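Peptidyl-prolyl cis-trans isomerase ([Pseudomonas syringae] pv. tomato str. DC3000, PDB 5XB0) probably catalyses the cis-trans isomerisation of peptide bonds preceding proline in proteins, through the FKBP-type domain that makes up most of this C-terminal piece. Local coordinates at residues F16-E20 with R98-P102. Residues are numbered along the deposited sequence; the frame is centred on the assembly and turned at random.
Sequences FMAGE and RLVIP
M17 and V100 meet where the last turns of helix 6-21 lie over strand 96-101, and their pairing illustrates how a helix can use one apolar patch and one charged residue to settle on a sheet. The short helix and strand axes approach to 9.8 Å and run roughly antiparallel, at 148°. V100 points its CB at the helix, and with CG1 anti to the backbone N (chi1 -175°) that methyl touches two residues of the helix: M17 SD lies 3.6 Å from V100 CG1, while F16 CE2 comes within 3.8 Å of V100 CG1, the ring set obliquely to it. Bends at chi2 and chi3 of M17 carry its methyl past the valine to the strand's end, where M17 CE rests 3.8 Å from P102 CD.

At the other end of the patch, E20 accepts both terminal nitrogens of R98 on a single oxygen. R98 NH1 reaches E20 OE1 at 3.0 Å, nearly along the C-O axis, and R98 NH2 reaches E20 OE1 at 3.1 Å from above the carboxylate plane. Both bonds are moderately bent; because the nitrogens share OE1, this is not the flat pairing of two nitrogens with two oxygens, and the planes stand 51° apart. A water donates to E20 OE1 as well, and E20 OE2 pairs with K23, so this buried carboxylate probably stays ionised. L34 of the neighbouring strand 34-37 also touches M17, E20 and V100. The contact thus joins helix 6-21, at the start of this piece, to the face of the curved antiparallel FKBP sheet turned away from helix 82-87.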
ATOM      1  N   PHE A  16      12.586   0.000   8.636  1.00 16.06           N
ATOM      2  CA  PHE A  16      11.644   0.970   8.083  1.00 16.95           C
ATOM      3  C   PHE A  16      10.226   0.666   8.565  1.00 18.53           C
ATOM      4  O   PHE A  16       9.507   1.559   9.037  1.00 15.90           O
ATOM      5  CB  PHE A  16      11.690   0.973   6.551  1.00 16.17           C
ATOM      6  CG  PHE A  16      10.738   1.957   5.920  1.00 16.45           C
ATOM      7  CD1 PHE A  16      11.067   3.299   5.828  1.00 16.17           C
ATOM      8  CD2 PHE A  16       9.508   1.541   5.437  1.00 15.79           C
ATOM      9  CE1 PHE A  16      10.191   4.203   5.252  1.00 19.70           C
ATOM     10  CE2 PHE A  16       8.631   2.434   4.876  1.00 16.82           C
ATOM     11  CZ  PHE A  16       8.967   3.770   4.778  1.00 16.50           C
ATOM     12  N   MET A  17       9.816  -0.593   8.435  1.00 14.28           N
ATOM     13  CA  MET A  17       8.469  -0.976   8.826  1.00 16.41           C
ATOM     14  C   MET A  17       8.247  -0.787  10.320  1.00 15.19           C
ATOM     15  O   MET A  17       7.200  -0.299  10.725  1.00 15.43           O
ATOM     16  CB  MET A  17       8.173  -2.430   8.433  1.00 16.32           C
ATOM     17  CG  MET A  17       8.084  -2.675   6.931  1.00 16.28           C
ATOM     18  SD  MET A  17       6.835  -1.684   6.071  1.00 15.66           S
ATOM     19  CE  MET A  17       5.316  -2.260   6.843  1.00 16.48           C
ATOM     20  N   ALA A  18       9.229  -1.145  11.140  1.00 15.57           N
ATOM     21  CA  ALA A  18       9.056  -1.007  12.580  1.00 17.42           C
ATOM     22  C   ALA A  18       8.929   0.462  12.980  1.00 15.53           C
ATOM     23  O   ALA A  18       8.190   0.796  13.912  1.00 16.35           O
ATOM     24  CB  ALA A  18      10.206  -1.661  13.327  1.00 18.18           C
ATOM     25  N   GLY A  19       9.665   1.322  12.284  1.00 15.17           N
ATOM     26  CA  GLY A  19       9.641   2.747  12.556  1.00 15.70           C
ATOM     27  C   GLY A  19       8.255   3.287  12.256  1.00 16.54           C
ATOM     28  O   GLY A  19       7.678   4.023  13.060  1.00 16.21           O
ATOM     29  N   GLU A  20       7.709   2.905  11.107  1.00 14.11           N
ATOM     30  CA  GLU A  20       6.379   3.389  10.721  1.00 15.05           C
ATOM     31  C   GLU A  20       5.311   2.864  11.682  1.00 19.59           C
ATOM     32  O   GLU A  20       4.358   3.578  12.013  1.00 19.56           O
ATOM     33  CB  GLU A  20       6.043   2.989   9.281  1.00 14.82           C
ATOM     34  CG  GLU A  20       6.957   3.621   8.213  1.00 18.72           C
ATOM     35  CD  GLU A  20       6.892   5.135   8.200  1.00 27.17           C
ATOM     36  OE1 GLU A  20       5.758   5.671   8.195  1.00 21.91           O
ATOM     37  OE2 GLU A  20       7.974   5.780   8.216  1.00 25.78           O
ATOM     38  N   ARG A  98      -3.264   6.615   4.415  1.00 11.59           N
ATOM     39  CA  ARG A  98      -1.878   6.301   4.118  1.00 11.44           C
ATOM     40  C   ARG A  98      -1.661   4.839   4.464  1.00 15.18           C
ATOM     41  O   ARG A  98      -2.039   4.394   5.547  1.00 15.24           O
ATOM     42  CB  ARG A  98      -0.929   7.211   4.913  1.00 14.51           C
ATOM     43  CG  ARG A  98       0.557   6.871   4.766  1.00 21.99           C
ATOM     44  CD  ARG A  98       1.378   7.989   5.417  1.00 24.16           C
ATOM     45  NE  ARG A  98       2.813   7.921   5.162  1.00 30.26           N
ATOM     46  CZ  ARG A  98       3.643   7.193   5.897  1.00 24.50           C
ATOM     47  NH1 ARG A  98       3.151   6.462   6.888  1.00 27.12           N
ATOM     48  NH2 ARG A  98       4.948   7.179   5.634  1.00 20.58           N
ATOM     49  N   LEU A  99      -1.127   4.080   3.517  1.00 13.00           N
ATOM     50  CA  LEU A  99      -0.796   2.674   3.739  1.00 13.55           C
ATOM     51  C   LEU A  99       0.687   2.455   3.564  1.00 12.96           C
ATOM     52  O   LEU A  99       1.253   2.871   2.557  1.00 16.24           O
ATOM     53  CB  LEU A  99      -1.541   1.761   2.760  1.00 15.62           C
ATOM     54  CG  LEU A  99      -3.061   1.746   2.782  1.00 13.30           C
ATOM     55  CD1 LEU A  99      -3.573   0.735   1.752  1.00 16.54           C
ATOM     56  CD2 LEU A  99      -3.579   1.398   4.177  1.00 16.13           C
ATOM     57  N   VAL A 100       1.309   1.768   4.511  1.00 12.43           N
ATOM     58  CA  VAL A 100       2.679   1.308   4.333  1.00 10.50           C
ATOM     59  C   VAL A 100       2.616  -0.201   4.205  1.00 12.79           C
ATOM     60  O   VAL A 100       2.122  -0.880   5.100  1.00 14.70           O
ATOM     61  CB  VAL A 100       3.599   1.702   5.506  1.00 12.78           C
ATOM     62  CG1 VAL A 100       5.035   1.292   5.210  1.00 15.83           C
ATOM     63  CG2 VAL A 100       3.534   3.204   5.748  1.00 17.30           C
ATOM     64  N   ILE A 101       3.099  -0.712   3.081  1.00 12.44           N
ATOM     65  CA  ILE A 101       2.909  -2.115   2.730  1.00 12.17           C
ATOM     66  C   ILE A 101       4.261  -2.812   2.673  1.00 12.09           C
ATOM     67  O   ILE A 101       5.143  -2.397   1.908  1.00 14.40           O
ATOM     68  CB  ILE A 101       2.166  -2.229   1.370  1.00 14.49           C
ATOM     69  CG1 ILE A 101       0.829  -1.474   1.467  1.00 14.71           C
ATOM     70  CG2 ILE A 101       1.956  -3.680   0.968  1.00 12.66           C
ATOM     71  CD1 ILE A 101       0.032  -1.444   0.187  1.00 17.94           C
ATOM     72  N   PRO A 102       4.442  -3.869   3.486  1.00 13.71           N
ATOM     73  CA  PRO A 102       5.711  -4.613   3.440  1.00 13.28           C
ATOM     74  C   PRO A 102       5.920  -5.256   2.090  1.00 13.62           C
ATOM     75  O   PRO A 102       4.945  -5.536   1.381  1.00 15.12           O
ATOM     76  CB  PRO A 102       5.558  -5.675   4.544  1.00 15.64           C
ATOM     77  CG  PRO A 102       4.091  -5.835   4.708  1.00 18.36           C
ATOM     78  CD  PRO A 102       3.471  -4.482   4.408  1.00 13.73           C
TER
HETATM   79  O   HOH W   1       3.375   5.242   9.042  1.00 34.79           O